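Local structure of putative general stress protein 26 (Jannaschia sp., 2QEA) at residues Trp45-Lys50 and Pro112-Leu117. The protein is a putative general stress protein of the pyridoxamine 5'-phosphate oxidase-like family, probably an FMN-binding oxidoreductase, though its substrate is unknown. Sequence-based numbering, arbitrary orientation.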
loop_
_atom_site.group_PDB
_atom_site.type_symbol
_atom_site.label_atom_id
_atom_site.label_comp_id
_atom_site.label_asym_id
_atom_site.label_seq_id
_atom_site.Cartn_x
_atom_site.Cartn_y
_atom_site.Cartn_z
ATOM N N TRP A 45 7.442 8.145 -11.721
ATOM C CA TRP A 45 6.930 9.491 -12.025
ATOM C C TRP A 45 5.503 9.722 -11.518
ATOM O O TRP A 45 4.678 8.802 -11.556
ATOM C CB TRP A 45 6.990 9.732 -13.534
ATOM C CG TRP A 45 8.361 9.511 -14.115
ATOM C CD1 TRP A 45 8.910 8.320 -14.507
ATOM C CD2 TRP A 45 9.357 10.506 -14.353
ATOM N NE1 TRP A 45 10.181 8.516 -14.988
ATOM C CE2 TRP A 45 10.485 9.848 -14.905
ATOM C CE3 TRP A 45 9.408 11.894 -14.161
ATOM C CZ2 TRP A 45 11.656 10.534 -15.268
ATOM C CZ3 TRP A 45 10.569 12.578 -14.520
ATOM C CH2 TRP A 45 11.680 11.895 -15.069
ATOM N N PHE A 46 5.234 10.946 -11.045
ATOM C CA PHE A 46 3.912 11.357 -10.535
ATOM C C PHE A 46 3.529 12.747 -11.054
ATOM O O PHE A 46 4.371 13.645 -11.079
ATOM C CB PHE A 46 3.897 11.408 -9.001
ATOM C CG PHE A 46 4.349 10.139 -8.337
ATOM C CD1 PHE A 46 3.435 9.127 -8.027
ATOM C CD2 PHE A 46 5.698 9.958 -8.006
ATOM C CE1 PHE A 46 3.859 7.940 -7.401
ATOM C CE2 PHE A 46 6.135 8.785 -7.386
ATOM C CZ PHE A 46 5.218 7.771 -7.081
ATOM N N ILE A 47 2.267 12.907 -11.461
ATOM C CA ILE A 47 1.709 14.187 -11.915
ATOM C C ILE A 47 0.836 14.691 -10.760
ATOM O O ILE A 47 -0.116 14.007 -10.369
ATOM C CB ILE A 47 0.866 14.029 -13.205
ATOM C CG1 ILE A 47 1.729 13.482 -14.350
ATOM C CG2 ILE A 47 0.253 15.368 -13.617
ATOM C CD1 ILE A 47 0.973 13.253 -15.648
ATOM N N THR A 48 1.171 15.866 -10.220
ATOM C CA THR A 48 0.446 16.477 -9.093
ATOM C C THR A 48 0.283 17.998 -9.259
ATOM O O THR A 48 0.787 18.583 -10.221
ATOM C CB THR A 48 1.159 16.154 -7.755
ATOM O OG1 THR A 48 0.370 16.615 -6.648
ATOM C CG2 THR A 48 2.556 16.781 -7.702
ATOM N N ALA A 49 -0.453 18.610 -8.329
ATOM C CA ALA A 49 -0.710 20.055 -8.321
ATOM C C ALA A 49 0.414 20.802 -7.590
ATOM O O ALA A 49 0.974 20.272 -6.627
ATOM C CB ALA A 49 -2.054 20.351 -7.660
ATOM N N LYS A 50 0.738 22.018 -8.050
ATOM C CA LYS A 50 1.776 22.863 -7.407
ATOM C C LYS A 50 1.420 23.285 -5.970
ATOM O O LYS A 50 2.316 23.456 -5.141
ATOM C CB LYS A 50 2.104 24.118 -8.235
ATOM C CG LYS A 50 2.887 23.858 -9.513
ATOM C CD LYS A 50 3.398 25.164 -10.123
ATOM C CE LYS A 50 4.157 24.925 -11.427
ATOM N NZ LYS A 50 4.545 26.198 -12.091
ATOM N N PRO A 112 -0.629 25.929 -15.616
ATOM C CA PRO A 112 0.195 26.509 -14.531
ATOM C C PRO A 112 0.292 25.680 -13.247
ATOM O O PRO A 112 1.339 25.696 -12.608
ATOM C CB PRO A 112 -0.491 27.853 -14.241
ATOM C CG PRO A 112 -1.868 27.700 -14.762
ATOM C CD PRO A 112 -1.731 26.842 -15.974
ATOM N N ASP A 113 -0.780 24.966 -12.896
ATOM C CA ASP A 113 -0.818 24.132 -11.684
ATOM C C ASP A 113 -0.122 22.767 -11.814
ATOM O O ASP A 113 0.140 22.143 -10.790
ATOM C CB ASP A 113 -2.269 23.919 -11.214
ATOM C CG ASP A 113 -2.998 25.231 -10.898
ATOM O OD1 ASP A 113 -2.369 26.314 -10.909
ATOM O OD2 ASP A 113 -4.221 25.172 -10.641
ATOM N N VAL A 114 0.168 22.303 -13.037
ATOM C CA VAL A 114 0.817 20.991 -13.250
ATOM C C VAL A 114 2.251 20.964 -12.700
ATOM O O VAL A 114 2.994 21.933 -12.854
ATOM C CB VAL A 114 0.788 20.553 -14.749
ATOM C CG1 VAL A 114 1.661 19.321 -15.009
ATOM C CG2 VAL A 114 -0.627 20.259 -15.169
ATOM N N CYS A 115 2.598 19.847 -12.054
ATOM C CA CYS A 115 3.904 19.625 -11.431
ATOM C C CYS A 115 4.314 18.151 -11.555
ATOM O O CYS A 115 3.660 17.282 -10.971
ATOM C CB CYS A 115 3.827 20.029 -9.956
ATOM S SG CYS A 115 5.286 19.673 -8.979
ATOM N N LEU A 116 5.379 17.881 -12.315
ATOM C CA LEU A 116 5.903 16.521 -12.504
ATOM C C LEU A 116 6.900 16.218 -11.382
ATOM O O LEU A 116 7.870 16.961 -11.207
ATOM C CB LEU A 116 6.593 16.390 -13.871
ATOM C CG LEU A 116 7.175 15.034 -14.300
ATOM C CD1 LEU A 116 6.100 13.958 -14.378
ATOM C CD2 LEU A 116 7.885 15.163 -15.642
ATOM N N LEU A 117 6.642 15.144 -10.627
ATOM C CA LEU A 117 7.518 14.678 -9.543
ATOM C C LEU A 117 8.227 13.387 -9.971
ATOM O O LEU A 117 7.613 12.529 -10.613
ATOM C CB LEU A 117 6.728 14.440 -8.254
ATOM C CG LEU A 117 6.039 15.636 -7.586
ATOM C CD1 LEU A 117 5.316 15.171 -6.334
ATOM C CD2 LEU A 117 7.022 16.753 -7.242
#
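F46 and L117, and T48 and C115, form antiparallel hydrogen-bonded pairs that join strand 44-49 to the start of strand 114-129, in the antiparallel sheet of a domain related to pyridoxamine 5'-phosphate oxidase. The L117 N to F46 O bond is 2.8 Å long and almost straight at 177°; C115 N to T48 O is weak and bent. Past the strand ends one more backbone bond forms, K50 N donating to D113 O at 2.8 Å.

On one face L116 lies against the edge of the W45 indole, its CG 3.9 Å from W45 CE3. CG of L116 is anti to its backbone N (chi1 -178°), which swings CG toward the ring, with both methyls also near its edge; I47 CG1 lies farther from L116 CD1, at 4.4 Å. F96 stacks on the indole, and A92 and L93 of helix 90-95 also touch L116. An alanine in place of L116 would probably open a gap between the indole edge and helix 90-95, leaving W45 freer to shift.

The other face carries F46, T48, C115 and L117, with F67 edge-to-face on F46. T48 turns OG1 anti to its backbone N (chi1 -173°), toward a hydrogen bond with T52 OG1, while its methyl CG2 packs against L117, 3.5 Å from L117 CD1. K50 reaches across the neighbouring backbone, its CE 3.2 Å from P112 O and also near V114 O.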